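Local coordinates for uncharacterized protein (Legionella longbeachae NSW150, PDB 4JZA) that is a phosphoinositide phosphatase that probably removes the 3-phosphate from phosphatidylinositol 3-phosphate, consistent with a part in pathogen-host lipid metabolism, at residues L102-A107 against V656-G662. Residues are numbered along the deposited sequence; the frame is centred on the assembly and turned at random.
Sequences LERFTA and VKNIFIG
The ring of Phe660 meets the turn of helix from Glu103 to Ala107 with its edge, while Ile659 CB, from its own chain neighbour, sits over one face, displaced toward the rim. Near the ring plane, Phe660 CE1 comes 3.4 Å from Glu103 O, and Ala107 N lies at the same rim, 3.8 Å from Phe660 CZ; the two backbone atoms are already bonded to each other along the helix. Thr106 CB approaches the ring obliquely. With CG1 anti to the carbonyl carbon (chi1 -66°), both branches of Ile659 reach Leu102, which it crosses at about a right angle, Ile659 CG2 lying 3.9 Å from Leu102 CG. Ile659 CD1 also lies near Thr106 OG1, which donates to Leu102 O at 2.7 Å; Thr106 N reaches the same oxygen from the opposite face of its carbonyl plane. Thr106 CG2 packs 3.8 Å from Val656 CG1. Glu103 slides past Ile659 in the opposite direction, its OE2 hydrogen-bonded to His99 and its OE1 to Tyr670. The contact thus packs the loop between helices 643-652 and 676-702 on helix 95-116, where Leu52 of helix 41-62 touches both Thr106 and Val656, and Ile110, farther along helix 95-116, touches Val656 and Phe660.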
loop_
_atom_site.group_PDB
_atom_site.type_symbol
_atom_site.label_atom_id
_atom_site.label_comp_id
_atom_site.label_asym_id
_atom_site.label_seq_id
_atom_site.Cartn_x
_atom_site.Cartn_y
_atom_site.Cartn_z
ATOM N N LEU A 102 -16.651 -6.512 -6.283
ATOM C CA LEU A 102 -15.317 -5.985 -6.117
ATOM C C LEU A 102 -14.295 -7.068 -6.170
ATOM O O LEU A 102 -13.265 -6.862 -6.783
ATOM C CB LEU A 102 -15.158 -5.216 -4.806
ATOM C CG LEU A 102 -13.730 -4.773 -4.386
ATOM C CD1 LEU A 102 -13.101 -3.879 -5.444
ATOM C CD2 LEU A 102 -13.756 -4.029 -3.073
ATOM N N GLU A 103 -14.516 -8.192 -5.481
ATOM C CA GLU A 103 -13.498 -9.272 -5.474
ATOM C C GLU A 103 -13.291 -9.769 -6.918
ATOM O O GLU A 103 -12.162 -10.008 -7.360
ATOM C CB GLU A 103 -13.899 -10.419 -4.569
ATOM C CG GLU A 103 -13.810 -10.182 -3.058
ATOM C CD GLU A 103 -14.538 -11.251 -2.181
ATOM O OE1 GLU A 103 -14.783 -12.355 -2.667
ATOM O OE2 GLU A 103 -14.860 -11.031 -0.992
ATOM N N ARG A 104 -14.387 -9.859 -7.673
ATOM C CA ARG A 104 -14.321 -10.364 -9.026
ATOM C C ARG A 104 -13.545 -9.439 -9.939
ATOM O O ARG A 104 -12.764 -9.900 -10.736
ATOM C CB ARG A 104 -15.721 -10.510 -9.618
ATOM C CG ARG A 104 -16.478 -11.782 -9.241
ATOM C CD ARG A 104 -17.735 -11.967 -10.105
ATOM N NE ARG A 104 -18.489 -13.168 -9.698
ATOM C CZ ARG A 104 -19.656 -13.173 -9.049
ATOM N NH1 ARG A 104 -20.257 -12.030 -8.716
ATOM N NH2 ARG A 104 -20.231 -14.334 -8.743
ATOM N N PHE A 105 -13.818 -8.143 -9.849
ATOM C CA PHE A 105 -13.182 -7.135 -10.691
ATOM C C PHE A 105 -11.690 -7.060 -10.376
ATOM O O PHE A 105 -10.837 -6.985 -11.277
ATOM C CB PHE A 105 -13.878 -5.773 -10.519
ATOM C CG PHE A 105 -13.107 -4.622 -11.087
ATOM C CD1 PHE A 105 -13.262 -4.255 -12.408
ATOM C CD2 PHE A 105 -12.205 -3.900 -10.290
ATOM C CE1 PHE A 105 -12.532 -3.201 -12.931
ATOM C CE2 PHE A 105 -11.455 -2.857 -10.805
ATOM C CZ PHE A 105 -11.610 -2.516 -12.136
ATOM N N THR A 106 -11.372 -7.141 -9.101
ATOM C CA THR A 106 -9.994 -7.012 -8.704
ATOM C C THR A 106 -9.186 -8.232 -9.230
ATOM O O THR A 106 -8.109 -8.093 -9.811
ATOM C CB THR A 106 -9.909 -6.819 -7.153
ATOM O OG1 THR A 106 -10.766 -5.732 -6.726
ATOM C CG2 THR A 106 -8.496 -6.507 -6.745
ATOM N N ALA A 107 -9.725 -9.432 -9.033
ATOM C CA ALA A 107 -9.069 -10.672 -9.514
ATOM C C ALA A 107 -8.811 -10.639 -11.006
ATOM O O ALA A 107 -7.789 -11.113 -11.444
ATOM C CB ALA A 107 -9.914 -11.882 -9.197
ATOM N N VAL A 656 -4.938 -4.303 -1.423
ATOM C CA VAL A 656 -5.496 -5.183 -2.472
ATOM C C VAL A 656 -5.501 -6.650 -2.016
ATOM O O VAL A 656 -6.482 -7.371 -2.224
ATOM C CB VAL A 656 -4.737 -5.038 -3.787
ATOM C CG1 VAL A 656 -5.278 -5.914 -4.874
ATOM C CG2 VAL A 656 -4.861 -3.634 -4.293
ATOM N N LYS A 657 -4.436 -7.085 -1.352
ATOM C CA LYS A 657 -4.377 -8.470 -0.907
ATOM C C LYS A 657 -5.489 -8.782 0.058
ATOM O O LYS A 657 -5.907 -9.905 0.120
ATOM C CB LYS A 657 -3.049 -8.846 -0.280
ATOM C CG LYS A 657 -2.700 -8.145 1.000
ATOM C CD LYS A 657 -1.269 -8.559 1.374
ATOM C CE LYS A 657 -0.984 -8.622 2.876
ATOM N NZ LYS A 657 -0.648 -7.308 3.481
ATOM N N ASN A 658 -5.993 -7.801 0.792
ATOM C CA ASN A 658 -7.043 -8.090 1.745
ATOM C C ASN A 658 -8.431 -7.948 1.188
ATOM O O ASN A 658 -9.405 -8.133 1.912
ATOM C CB ASN A 658 -6.921 -7.271 3.004
ATOM C CG ASN A 658 -5.654 -7.554 3.752
ATOM O OD1 ASN A 658 -5.038 -8.605 3.664
ATOM N ND2 ASN A 658 -5.255 -6.604 4.478
ATOM N N ILE A 659 -8.543 -7.635 -0.086
ATOM C CA ILE A 659 -9.834 -7.688 -0.709
ATOM C C ILE A 659 -10.265 -9.169 -0.685
ATOM O O ILE A 659 -11.451 -9.469 -0.537
ATOM C CB ILE A 659 -9.748 -7.015 -2.098
ATOM C CG1 ILE A 659 -9.454 -5.528 -1.869
ATOM C CG2 ILE A 659 -11.011 -7.210 -2.934
ATOM C CD1 ILE A 659 -9.851 -4.609 -3.009
ATOM N N PHE A 660 -9.293 -10.086 -0.755
ATOM C CA PHE A 660 -9.557 -11.565 -0.728
ATOM C C PHE A 660 -9.520 -12.227 0.663
ATOM O O PHE A 660 -9.426 -13.447 0.781
ATOM C CB PHE A 660 -8.641 -12.265 -1.750
ATOM C CG PHE A 660 -8.704 -11.594 -3.058
ATOM C CD1 PHE A 660 -9.808 -11.821 -3.899
ATOM C CD2 PHE A 660 -7.786 -10.621 -3.383
ATOM C CE1 PHE A 660 -9.944 -11.149 -5.085
ATOM C CE2 PHE A 660 -7.912 -9.943 -4.561
ATOM C CZ PHE A 660 -8.987 -10.205 -5.418
ATOM N N ILE A 661 -9.658 -11.403 1.695
ATOM C CA ILE A 661 -9.759 -11.844 3.087
ATOM C C ILE A 661 -11.240 -12.117 3.543
ATOM O O ILE A 661 -11.450 -12.816 4.516
ATOM C CB ILE A 661 -9.077 -10.775 3.976
ATOM C CG1 ILE A 661 -8.084 -11.355 4.995
ATOM C CG2 ILE A 661 -10.129 -9.878 4.593
ATOM C CD1 ILE A 661 -7.417 -10.288 5.875
ATOM N N GLY A 662 -12.263 -11.601 2.846
ATOM C CA GLY A 662 -13.693 -11.808 3.257
ATOM C C GLY A 662 -14.390 -12.975 2.567
ATOM O O GLY A 662 -15.176 -12.790 1.622
#